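Local coordinates for protein esterase A (Caulobacter crescentus, PDB 5GKV) that probably hydrolyses ester substrates as a serine hydrolase of the beta-lactamase and penicillin-binding-protein family, at residues D73-L78 with H267-A272; D220-T225 with M362-N367; G339-G344 with A368-P373. All coordinates share one frame; numbering follows the deposited sequence.

Interaction 1. Residues D73-L78 with H267-A272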
ATOM      1  N   ASP A  73      19.995  -4.624   1.196  1.00 14.47           N
ATOM      2  CA  ASP A  73      19.703  -3.203   1.345  1.00 17.64           C
ATOM      3  C   ASP A  73      19.033  -2.614   0.105  1.00 17.95           C
ATOM      4  O   ASP A  73      18.908  -1.390  -0.005  1.00 16.12           O
ATOM      5  CB  ASP A  73      20.997  -2.448   1.695  1.00 23.15           C
ATOM      6  CG  ASP A  73      21.718  -3.050   2.925  1.00 34.27           C
ATOM      7  OD1 ASP A  73      21.046  -3.414   3.929  1.00 30.08           O
ATOM      8  OD2 ASP A  73      22.966  -3.187   2.881  1.00 33.36           O
ATOM      9  N   THR A  74      18.583  -3.452  -0.828  1.00 14.22           N
ATOM     10  CA  THR A  74      17.944  -2.943  -2.034  1.00 14.17           C
ATOM     11  C   THR A  74      16.537  -2.438  -1.705  1.00 14.36           C
ATOM     12  O   THR A  74      15.692  -3.218  -1.257  1.00 13.33           O
ATOM     13  CB  THR A  74      17.866  -4.039  -3.095  1.00 13.60           C
ATOM     14  OG1 THR A  74      19.171  -4.383  -3.559  1.00 14.62           O
ATOM     15  CG2 THR A  74      17.005  -3.582  -4.264  1.00 11.92           C
ATOM     16  N   LEU A  75      16.277  -1.150  -1.948  1.00 12.20           N
ATOM     17  CA  LEU A  75      14.943  -0.562  -1.807  1.00 12.45           C
ATOM     18  C   LEU A  75      14.188  -0.625  -3.128  1.00 14.96           C
ATOM     19  O   LEU A  75      14.795  -0.578  -4.204  1.00 16.31           O
ATOM     20  CB  LEU A  75      15.028   0.906  -1.365  1.00 14.99           C
ATOM     21  CG  LEU A  75      15.626   1.162   0.012  1.00 14.79           C
ATOM     22  CD1 LEU A  75      15.860   2.662   0.211  1.00 13.33           C
ATOM     23  CD2 LEU A  75      14.657   0.606   1.054  1.00 16.10           C
ATOM     24  N   THR A  76      12.854  -0.722  -3.044  1.00 12.56           N
ATOM     25  CA  THR A  76      12.011  -0.726  -4.241  1.00 14.72           C
ATOM     26  C   THR A  76      10.803   0.165  -4.009  1.00 13.61           C
ATOM     27  O   THR A  76      10.238   0.190  -2.911  1.00 12.96           O
ATOM     28  CB  THR A  76      11.530  -2.154  -4.634  1.00 15.07           C
ATOM     29  OG1 THR A  76      12.658  -3.035  -4.727  1.00 14.40           O
ATOM     30  CG2 THR A  76      10.845  -2.155  -5.997  1.00 15.26           C
ATOM     31  N   ALA A  77      10.397   0.883  -5.049  1.00 14.39           N
ATOM     32  CA  ALA A  77       9.117   1.589  -5.011  1.00 16.33           C
ATOM     33  C   ALA A  77       7.960   0.619  -4.763  1.00 13.75           C
ATOM     34  O   ALA A  77       7.844  -0.407  -5.427  1.00 15.41           O
ATOM     35  CB  ALA A  77       8.905   2.342  -6.327  1.00 17.10           C
ATOM     36  N   LEU A  78       7.078   0.972  -3.823  1.00 13.63           N
ATOM     37  CA  LEU A  78       5.989   0.097  -3.404  1.00 15.32           C
ATOM     38  C   LEU A  78       4.675   0.378  -4.121  1.00 14.21           C
ATOM     39  O   LEU A  78       3.764  -0.454  -4.059  1.00 14.44           O
ATOM     40  CB  LEU A  78       5.751   0.232  -1.887  1.00 15.61           C
ATOM     41  CG  LEU A  78       6.947  -0.058  -0.982  1.00 15.52           C
ATOM     42  CD1 LEU A  78       6.574   0.199   0.513  1.00 12.52           C
ATOM     43  CD2 LEU A  78       7.488  -1.497  -1.198  1.00 12.71           C
ATOM     44  N   HIS A 267       9.038   3.517  -0.278  1.00 14.02           N
ATOM     45  CA  HIS A 267      10.147   2.635  -0.628  1.00 15.78           C
ATOM     46  C   HIS A 267      10.493   1.763   0.569  1.00 18.01           C
ATOM     47  O   HIS A 267      10.621   2.274   1.692  1.00 14.07           O
ATOM     48  CB  HIS A 267      11.383   3.441  -1.048  1.00 15.67           C
ATOM     49  CG  HIS A 267      11.250   4.083  -2.393  1.00 20.31           C
ATOM     50  ND1 HIS A 267      10.511   5.231  -2.594  1.00 23.16           N
ATOM     51  CD2 HIS A 267      11.746   3.735  -3.605  1.00 18.57           C
ATOM     52  CE1 HIS A 267      10.558   5.559  -3.875  1.00 23.27           C
ATOM     53  NE2 HIS A 267      11.303   4.672  -4.510  1.00 20.37           N
ATOM     54  N   ALA A 268      10.693   0.463   0.335  1.00 16.39           N
ATOM     55  CA  ALA A 268      10.931  -0.435   1.461  1.00 13.38           C
ATOM     56  C   ALA A 268      11.579  -1.720   0.972  1.00 14.20           C
ATOM     57  O   ALA A 268      11.631  -1.999  -0.227  1.00 17.14           O
ATOM     58  CB  ALA A 268       9.640  -0.766   2.207  1.00 12.45           C
ATOM     59  N   THR A 269      12.026  -2.523   1.934  1.00 13.83           N
ATOM     60  CA  THR A 269      12.351  -3.925   1.706  1.00 12.90           C
ATOM     61  C   THR A 269      11.183  -4.793   2.160  1.00 15.31           C
ATOM     62  O   THR A 269      10.315  -4.360   2.933  1.00 13.07           O
ATOM     63  CB  THR A 269      13.601  -4.355   2.475  1.00 13.13           C
ATOM     64  OG1 THR A 269      13.307  -4.325   3.880  1.00 14.59           O
ATOM     65  CG2 THR A 269      14.797  -3.457   2.153  1.00 13.61           C
ATOM     66  N   ALA A 270      11.166  -6.030   1.670  1.00 11.36           N
ATOM     67  CA  ALA A 270      10.090  -6.944   2.051  1.00 11.98           C
ATOM     68  C   ALA A 270      10.064  -7.214   3.554  1.00 11.81           C
ATOM     69  O   ALA A 270       8.976  -7.127   4.159  1.00 15.48           O
ATOM     70  CB  ALA A 270      10.207  -8.229   1.229  1.00 11.54           C
ATOM     71  N   PRO A 271      11.190  -7.494   4.228  1.00 13.39           N
ATOM     72  CA  PRO A 271      11.105  -7.704   5.688  1.00 13.73           C
ATOM     73  C   PRO A 271      10.601  -6.494   6.457  1.00 15.68           C
ATOM     74  O   PRO A 271       9.939  -6.654   7.492  1.00 14.06           O
ATOM     75  CB  PRO A 271      12.550  -8.051   6.081  1.00 16.95           C
ATOM     76  CG  PRO A 271      13.205  -8.494   4.832  1.00 17.97           C
ATOM     77  CD  PRO A 271      12.564  -7.712   3.733  1.00 15.64           C
ATOM     78  N   ALA A 272      10.941  -5.281   6.022  1.00 14.98           N
ATOM     79  CA  ALA A 272      10.424  -4.102   6.712  1.00 17.66           C
ATOM     80  C   ALA A 272       8.899  -4.114   6.730  1.00 14.59           C
ATOM     81  O   ALA A 272       8.278  -3.886   7.782  1.00 14.14           O
ATOM     82  CB  ALA A 272      10.957  -2.827   6.057  1.00 14.51           C
TER
HETATM   83  O   HOH W   1      13.034  -3.713  -1.878  1.00 14.56           O
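T76 and A268 form an antiparallel hydrogen-bonded pair that joins edge strand 76-77 to the middle strand, 266-268, of a small three-stranded sheet in this beta-lactamase-family chain. A268 N donates to T76 O at 3.3 Å; the return bond from T76 N to A268 O is weak. A77 and H267 make a non-hydrogen-bonded pair, and the H267 side chain lies across the neighbouring strand. H267 CB is 3.9 Å from T76 O; CG stands anti to the carbonyl carbon (chi1 -73°), which starts the ring toward A77, and is about equally near T76 O and A77 CA. H267 CD2 reaches A77 N at 3.5 Å and NE2 touches A77 CB at 3.8 Å. A77 CA sits over one face of this ring, 4.0 Å from the centroid and 26° off the normal, a CH-pi contact, while ND1 is held weakly by N265 O. On the other side of the sheet A268 CB meets L78 CD1 at 3.6 Å, beside L206. T269, whose OG1 accepts a weak N-cap bond from A272 N in helix 270-281, has CG2 against T74 O. A water accepts from T76 OG1 and donates to T74 O and, at 2.8 Å, to A268 O.

Interaction 2. Residues D220-T225 with M362-N367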
ATOM      1  N   ASP A 220      16.140  -0.474 -10.059  1.00 16.03           N
ATOM      2  CA  ASP A 220      15.467  -0.181 -11.321  1.00 17.31           C
ATOM      3  C   ASP A 220      14.132  -0.900 -11.387  1.00 17.02           C
ATOM      4  O   ASP A 220      13.984  -2.024 -10.907  1.00 18.85           O
ATOM      5  CB  ASP A 220      16.277  -0.675 -12.531  1.00 17.33           C
ATOM      6  CG  ASP A 220      17.573   0.063 -12.734  1.00 22.36           C
ATOM      7  OD1 ASP A 220      17.763   1.151 -12.156  1.00 20.87           O
ATOM      8  OD2 ASP A 220      18.401  -0.470 -13.500  1.00 22.62           O
ATOM      9  N   LEU A 221      13.186  -0.291 -12.081  1.00 15.99           N
ATOM     10  CA  LEU A 221      11.928  -0.937 -12.400  1.00 18.21           C
ATOM     11  C   LEU A 221      11.912  -1.360 -13.862  1.00 22.36           C
ATOM     12  O   LEU A 221      12.513  -0.714 -14.726  1.00 22.06           O
ATOM     13  CB  LEU A 221      10.759   0.007 -12.117  1.00 18.86           C
ATOM     14  CG  LEU A 221      10.633   0.436 -10.654  1.00 19.07           C
ATOM     15  CD1 LEU A 221       9.568   1.503 -10.521  1.00 24.70           C
ATOM     16  CD2 LEU A 221      10.280  -0.788  -9.814  1.00 19.56           C
ATOM     17  N   MET A 222      11.238  -2.469 -14.124  1.00 18.30           N
ATOM     18  CA  MET A 222      10.910  -2.879 -15.477  1.00 25.39           C
ATOM     19  C   MET A 222       9.407  -2.737 -15.639  1.00 29.08           C
ATOM     20  O   MET A 222       8.640  -3.383 -14.917  1.00 21.64           O
ATOM     21  CB  MET A 222      11.361  -4.309 -15.746  1.00 25.83           C
ATOM     22  CG  MET A 222      11.210  -4.715 -17.196  1.00 30.73           C
ATOM     23  SD  MET A 222      11.746  -6.413 -17.438  1.00 37.80           S
ATOM     24  CE  MET A 222      12.468  -6.754 -15.838  1.00 32.36           C
ATOM     25  N   ARG A 223       8.996  -1.881 -16.568  1.00 27.64           N
ATOM     26  CA  ARG A 223       7.594  -1.557 -16.738  1.00 33.41           C
ATOM     27  C   ARG A 223       6.859  -2.740 -17.376  1.00 30.55           C
ATOM     28  O   ARG A 223       7.483  -3.642 -17.942  1.00 29.17           O
ATOM     29  CB  ARG A 223       7.450  -0.275 -17.569  1.00 37.33           C
ATOM     30  CG  ARG A 223       7.718  -0.403 -19.082  1.00 43.18           C
ATOM     31  CD  ARG A 223       9.137  -0.918 -19.433  1.00 50.02           C
ATOM     32  NE  ARG A 223      10.156  -0.207 -18.672  1.00 48.36           N
ATOM     33  CZ  ARG A 223      11.405  -0.618 -18.499  1.00 44.19           C
ATOM     34  NH1 ARG A 223      11.833  -1.779 -19.009  1.00 46.82           N
ATOM     35  NH2 ARG A 223      12.230   0.128 -17.776  1.00 45.81           N
ATOM     36  N   PRO A 224       5.530  -2.788 -17.248  1.00 29.30           N
ATOM     37  CA  PRO A 224       4.799  -3.991 -17.668  1.00 32.66           C
ATOM     38  C   PRO A 224       4.917  -4.240 -19.164  1.00 37.89           C
ATOM     39  O   PRO A 224       5.090  -3.314 -19.959  1.00 35.18           O
ATOM     40  CB  PRO A 224       3.351  -3.684 -17.270  1.00 33.09           C
ATOM     41  CG  PRO A 224       3.458  -2.658 -16.196  1.00 30.78           C
ATOM     42  CD  PRO A 224       4.655  -1.825 -16.554  1.00 30.08           C
ATOM     43  N   THR A 225       4.824  -5.519 -19.539  1.00 39.77           N
ATOM     44  CA  THR A 225       4.831  -5.886 -20.955  1.00 48.78           C
ATOM     45  C   THR A 225       3.531  -5.484 -21.651  1.00 52.71           C
ATOM     46  O   THR A 225       3.536  -5.199 -22.855  1.00 48.97           O
ATOM     47  CB  THR A 225       5.075  -7.396 -21.112  1.00 51.35           C
ATOM     48  OG1 THR A 225       3.968  -8.129 -20.573  1.00 52.74           O
ATOM     49  CG2 THR A 225       6.349  -7.820 -20.379  1.00 47.73           C
ATOM     50  N   MET A 362       9.040  -6.631  -5.508  1.00 12.67           N
ATOM     51  CA  MET A 362       9.779  -7.009  -6.709  1.00 14.63           C
ATOM     52  C   MET A 362       9.898  -5.801  -7.618  1.00 14.77           C
ATOM     53  O   MET A 362       9.218  -4.794  -7.430  1.00 15.61           O
ATOM     54  CB  MET A 362       9.099  -8.174  -7.452  1.00 13.35           C
ATOM     55  CG  MET A 362       7.871  -7.772  -8.312  1.00 15.46           C
ATOM     56  SD  MET A 362       6.519  -6.853  -7.495  1.00 14.62           S
ATOM     57  CE  MET A 362       6.330  -5.495  -8.650  1.00 14.66           C
ATOM     58  N   ASN A 363      10.756  -5.910  -8.639  1.00 14.59           N
ATOM     59  CA  ASN A 363      10.918  -4.782  -9.544  1.00 16.00           C
ATOM     60  C   ASN A 363      10.516  -5.066 -10.986  1.00 15.54           C
ATOM     61  O   ASN A 363      10.440  -4.119 -11.773  1.00 17.39           O
ATOM     62  CB  ASN A 363      12.360  -4.231  -9.497  1.00 14.08           C
ATOM     63  CG  ASN A 363      13.416  -5.259  -9.872  1.00 15.14           C
ATOM     64  OD1 ASN A 363      13.133  -6.439 -10.008  1.00 15.68           O
ATOM     65  ND2 ASN A 363      14.665  -4.801 -10.006  1.00 16.55           N
ATOM     66  N   LYS A 364      10.218  -6.307 -11.348  1.00 16.10           N
ATOM     67  CA  LYS A 364       9.584  -6.583 -12.637  1.00 16.22           C
ATOM     68  C   LYS A 364       8.064  -6.453 -12.483  1.00 17.52           C
ATOM     69  O   LYS A 364       7.425  -7.240 -11.774  1.00 15.51           O
ATOM     70  CB  LYS A 364       9.977  -7.955 -13.171  1.00 17.09           C
ATOM     71  CG  LYS A 364       9.318  -8.280 -14.525  1.00 22.04           C
ATOM     72  CD  LYS A 364       9.823  -9.611 -15.072  1.00 22.19           C
ATOM     73  CE  LYS A 364       9.084 -10.021 -16.353  1.00 28.29           C
ATOM     74  NZ  LYS A 364       9.343  -9.047 -17.460  1.00 28.25           N
ATOM     75  N   GLN A 365       7.490  -5.450 -13.139  1.00 16.87           N
ATOM     76  CA  GLN A 365       6.070  -5.151 -12.989  1.00 16.32           C
ATOM     77  C   GLN A 365       5.238  -6.054 -13.888  1.00 23.32           C
ATOM     78  O   GLN A 365       5.502  -6.154 -15.087  1.00 19.80           O
ATOM     79  CB  GLN A 365       5.818  -3.680 -13.317  1.00 19.02           C
ATOM     80  CG  GLN A 365       6.610  -2.752 -12.408  1.00 24.94           C
ATOM     81  CD  GLN A 365       6.289  -1.274 -12.627  1.00 29.65           C
ATOM     82  OE1 GLN A 365       6.111  -0.821 -13.756  1.00 32.29           O
ATOM     83  NE2 GLN A 365       6.201  -0.529 -11.543  1.00 28.45           N
ATOM     84  N   GLY A 366       4.244  -6.719 -13.306  1.00 18.48           N
ATOM     85  CA  GLY A 366       3.263  -7.459 -14.071  1.00 18.20           C
ATOM     86  C   GLY A 366       2.087  -6.566 -14.422  1.00 21.91           C
ATOM     87  O   GLY A 366       2.107  -5.353 -14.220  1.00 20.43           O
ATOM     88  N   ASN A 367       1.034  -7.183 -14.952  1.00 27.45           N
ATOM     89  CA  ASN A 367      -0.146  -6.402 -15.306  1.00 30.86           C
ATOM     90  C   ASN A 367      -1.377  -6.815 -14.504  1.00 34.32           C
ATOM     91  O   ASN A 367      -2.508  -6.529 -14.919  1.00 37.39           O
ATOM     92  CB  ASN A 367      -0.423  -6.502 -16.807  1.00 39.48           C
ATOM     93  CG  ASN A 367      -0.978  -7.852 -17.206  1.00 38.75           C
ATOM     94  OD1 ASN A 367      -0.586  -8.886 -16.658  1.00 34.39           O
ATOM     95  ND2 ASN A 367      -1.908  -7.850 -18.164  1.00 42.52           N
TER
HETATM   96  O   HOH W   2       7.667  -6.316 -16.901  1.00 25.89           O
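Q365 turns its side chain against 220-225, CB and CG both close to M222 O and the amide oxygen going on to P224 and R223. The contact joins the loop between strand 206-208 and helix 235-241 to the loop between strand 356-362 and helix 373-384, near the surface. The segments travel almost in the same direction, 12° apart end to end, with a single backbone bridge between M222 and K364. Its evidence is two bonds: M222 N to N363 O, nearly straight at 176°, and Q365 N to M222 O at 3.0 Å. The side chains of P224 and Q365 cross obliquely, and Q365 OE1 comes to 3.3 Å from P224 CD and 3.4 Å from R223 CA. At the other end, chi1 of N363 (59°) sets CG between its backbone N and carbonyl carbon, near D220 O; ND2 donates to that oxygen at 3.0 Å, in the carbonyl's plane, through a bent bond tilted out of N363's own amide plane. The same amide gives to F61 O and accepts from G42 N, which fixes its rotation. M222 and K364 lie slantwise: M222 CE rests on K364 CG at 3.7 Å, and M222 SD stands 3.6 Å from K364 NZ. Both also touch a crystal neighbour. N363 O and M222 O thus take direct bonds, R64 and R374 serve L221 O and K364 O, and R223 O and Q365 O share a water that accepts from K364 NZ at 3.3 Å. That ammonium, with no carboxylate of the two segments close by, probably makes a modest link.

Interaction 3. Residues G339-G344 with A368-P373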
ATOM      1  N   GLY A 339      -4.512  -6.018   4.031  1.00 18.45           N
ATOM      2  CA  GLY A 339      -3.250  -5.432   3.597  1.00 15.58           C
ATOM      3  C   GLY A 339      -3.492  -4.507   2.431  1.00 18.19           C
ATOM      4  O   GLY A 339      -4.535  -3.852   2.344  1.00 20.08           O
ATOM      5  N   HIS A 340      -2.512  -4.447   1.539  1.00 13.92           N
ATOM      6  CA  HIS A 340      -2.719  -3.708   0.309  1.00 17.29           C
ATOM      7  C   HIS A 340      -1.698  -4.185  -0.707  1.00 18.88           C
ATOM      8  O   HIS A 340      -0.626  -4.691  -0.347  1.00 16.37           O
ATOM      9  CB  HIS A 340      -2.627  -2.191   0.536  1.00 14.05           C
ATOM     10  CG  HIS A 340      -3.533  -1.392  -0.355  1.00 18.00           C
ATOM     11  ND1 HIS A 340      -3.301  -1.229  -1.706  1.00 16.49           N
ATOM     12  CD2 HIS A 340      -4.668  -0.701  -0.083  1.00 16.59           C
ATOM     13  CE1 HIS A 340      -4.270  -0.494  -2.232  1.00 16.77           C
ATOM     14  NE2 HIS A 340      -5.108  -0.157  -1.266  1.00 17.45           N
ATOM     15  N   SER A 341      -2.059  -4.056  -1.975  1.00 15.88           N
ATOM     16  CA  SER A 341      -1.193  -4.455  -3.066  1.00 16.35           C
ATOM     17  C   SER A 341      -0.799  -3.232  -3.880  1.00 18.81           C
ATOM     18  O   SER A 341      -1.418  -2.171  -3.779  1.00 17.71           O
ATOM     19  CB  SER A 341      -1.876  -5.499  -3.964  1.00 14.94           C
ATOM     20  OG  SER A 341      -2.269  -6.615  -3.184  1.00 18.11           O
ATOM     21  N   GLY A 342       0.232  -3.402  -4.700  1.00 16.65           N
ATOM     22  CA  GLY A 342       0.801  -2.298  -5.440  1.00 13.92           C
ATOM     23  C   GLY A 342       0.874  -2.599  -6.925  1.00 22.90           C
ATOM     24  O   GLY A 342       0.945  -3.756  -7.352  1.00 21.69           O
ATOM     25  N   TRP A 343       0.829  -1.521  -7.709  1.00 22.26           N
ATOM     26  CA  TRP A 343       1.025  -1.566  -9.154  1.00 29.93           C
ATOM     27  C   TRP A 343       2.216  -2.444  -9.528  1.00 23.02           C
ATOM     28  O   TRP A 343       3.347  -2.188  -9.111  1.00 26.30           O
ATOM     29  CB  TRP A 343       1.240  -0.136  -9.669  1.00 30.66           C
ATOM     30  CG  TRP A 343       1.496  -0.060 -11.141  1.00 36.55           C
ATOM     31  CD1 TRP A 343       2.715  -0.047 -11.771  1.00 36.40           C
ATOM     32  CD2 TRP A 343       0.510   0.039 -12.174  1.00 43.67           C
ATOM     33  NE1 TRP A 343       2.542   0.034 -13.139  1.00 39.62           N
ATOM     34  CE2 TRP A 343       1.200   0.092 -13.410  1.00 42.45           C
ATOM     35  CE3 TRP A 343      -0.886   0.091 -12.178  1.00 38.45           C
ATOM     36  CZ2 TRP A 343       0.538   0.190 -14.629  1.00 45.31           C
ATOM     37  CZ3 TRP A 343      -1.541   0.191 -13.391  1.00 43.65           C
ATOM     38  CH2 TRP A 343      -0.829   0.237 -14.601  1.00 46.85           C
ATOM     39  N   GLY A 344       1.970  -3.478 -10.317  1.00 22.83           N
ATOM     40  CA  GLY A 344       3.034  -4.332 -10.790  1.00 22.43           C
ATOM     41  C   GLY A 344       3.232  -5.607  -9.991  1.00 22.40           C
ATOM     42  O   GLY A 344       3.862  -6.545 -10.500  1.00 17.43           O
ATOM     43  N   ALA A 368      -1.189  -7.494 -13.373  1.00 26.50           N
ATOM     44  CA  ALA A 368      -2.283  -7.772 -12.452  1.00 26.93           C
ATOM     45  C   ALA A 368      -2.359  -6.638 -11.437  1.00 28.33           C
ATOM     46  O   ALA A 368      -1.395  -6.387 -10.705  1.00 27.83           O
ATOM     47  CB  ALA A 368      -2.094  -9.118 -11.753  1.00 25.36           C
ATOM     48  N   LEU A 369      -3.503  -5.948 -11.394  1.00 23.52           N
ATOM     49  CA  LEU A 369      -3.636  -4.827 -10.474  1.00 25.52           C
ATOM     50  C   LEU A 369      -3.561  -5.296  -9.024  1.00 23.92           C
ATOM     51  O   LEU A 369      -2.961  -4.624  -8.175  1.00 22.46           O
ATOM     52  CB  LEU A 369      -4.947  -4.092 -10.751  1.00 31.00           C
ATOM     53  CG  LEU A 369      -4.976  -3.488 -12.158  1.00 34.26           C
ATOM     54  CD1 LEU A 369      -6.401  -3.251 -12.661  1.00 31.16           C
ATOM     55  CD2 LEU A 369      -4.161  -2.199 -12.177  1.00 38.77           C
ATOM     56  N   ILE A 370      -4.176  -6.442  -8.722  1.00 22.30           N
ATOM     57  CA  ILE A 370      -4.026  -7.117  -7.438  1.00 23.94           C
ATOM     58  C   ILE A 370      -3.941  -8.611  -7.713  1.00 23.06           C
ATOM     59  O   ILE A 370      -4.323  -9.094  -8.784  1.00 23.99           O
ATOM     60  CB  ILE A 370      -5.181  -6.826  -6.446  1.00 22.22           C
ATOM     61  CG1 ILE A 370      -6.521  -7.221  -7.064  1.00 24.88           C
ATOM     62  CG2 ILE A 370      -5.195  -5.354  -6.043  1.00 28.76           C
ATOM     63  CD1 ILE A 370      -7.724  -6.873  -6.201  1.00 33.87           C
ATOM     64  N   GLY A 371      -3.428  -9.340  -6.728  1.00 19.71           N
ATOM     65  CA  GLY A 371      -3.335 -10.784  -6.841  1.00 20.16           C
ATOM     66  C   GLY A 371      -2.363 -11.250  -7.906  1.00 21.95           C
ATOM     67  O   GLY A 371      -2.653 -12.214  -8.627  1.00 18.03           O
ATOM     68  N   ASP A 372      -1.231 -10.573  -8.041  1.00 20.72           N
ATOM     69  CA  ASP A 372      -0.198 -11.056  -8.943  1.00 18.22           C
ATOM     70  C   ASP A 372       0.161 -12.478  -8.530  1.00 17.46           C
ATOM     71  O   ASP A 372       0.456 -12.710  -7.349  1.00 17.30           O
ATOM     72  CB  ASP A 372       1.035 -10.153  -8.878  1.00 17.37           C
ATOM     73  CG  ASP A 372       2.111 -10.558  -9.861  1.00 17.12           C
ATOM     74  OD1 ASP A 372       2.742 -11.629  -9.684  1.00 16.74           O
ATOM     75  OD2 ASP A 372       2.320  -9.792 -10.833  1.00 19.50           O
ATOM     76  N   PRO A 373       0.139 -13.451  -9.449  1.00 17.84           N
ATOM     77  CA  PRO A 373       0.325 -14.846  -9.029  1.00 17.37           C
ATOM     78  C   PRO A 373       1.683 -15.137  -8.418  1.00 17.15           C
ATOM     79  O   PRO A 373       1.783 -16.103  -7.658  1.00 17.18           O
ATOM     80  CB  PRO A 373       0.122 -15.646 -10.327  1.00 19.94           C
ATOM     81  CG  PRO A 373       0.306 -14.654 -11.426  1.00 27.12           C
ATOM     82  CD  PRO A 373      -0.217 -13.356 -10.876  1.00 21.17           C
TER
HETATM   83  O   HOH W   3      -1.776  -8.840  -4.242  1.00 19.83           O
HETATM   84  O   HOH W   4      -0.604  -6.210  -7.503  1.00 25.70           O
HETATM   85  O   HOH W   5      -0.452  -3.795 -11.424  1.00 31.34           O
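W343 and L369 meet at the indole's six-membered ring, where L369 CD2 lies 3.7 Å from W343 CZ3, approaching obliquely. Further back along the segment, S341 CB packs on I370 CG2 at 3.9 Å. No direct hydrogen bond joins the segments; water-mediated links connect them instead. One water accepts from G344 N at 2.7 Å and donates to A368 O at 2.9 Å, lying over a face of the W343 indole toward its rim. Another, whose bridging is uncertain, sits 2.9 Å from G342 O and equally far from L369 O, its bond to the latter weak, and a third accepts from G371 N beside S341 OG. In the second shell, S341 OG is bonded to Y331 OH, and W343, its CG anti to the backbone N (chi1 178°), is held edge-to-face by F79. H340 ND1 donates to S341 O at 3.0 Å, in the plane of both ring and carbonyl; that oxygen is also hydrogen-bonded to S80 OG. S80 and K83 fit the family's S-x-x-K motif, and H340-S341-G342 sits where relatives carry K-T/S-G, consistent with one wall of the active site. D372 caps helix 373-384 and salt-bridges R374. Strand 338-341 runs between strands 347-351 and 323-324 of the large antiparallel sheet, and H340 packs on helix 82-95.

From the N terminus, 73-78 opens first and closes interaction 1 at 267-272, enclosing an excursion of 188 residues with much more helix than strand. Within that loop 220-225 starts interaction 2, which closes only at 362-367, so interactions 1 and 2 cross. Interaction 3 opens at 339-344, inside the loop of interaction 2, and closes just after it at 368-373; these two also cross, whereas 1 and 3 follow in series. The physical junctions match: T76 CG2 packs on M362 O at 3.4 Å, and G366 N probably bonds to G344 O. Together they tie the small sheet, the large antiparallel sheet and the run into the C-terminal helix.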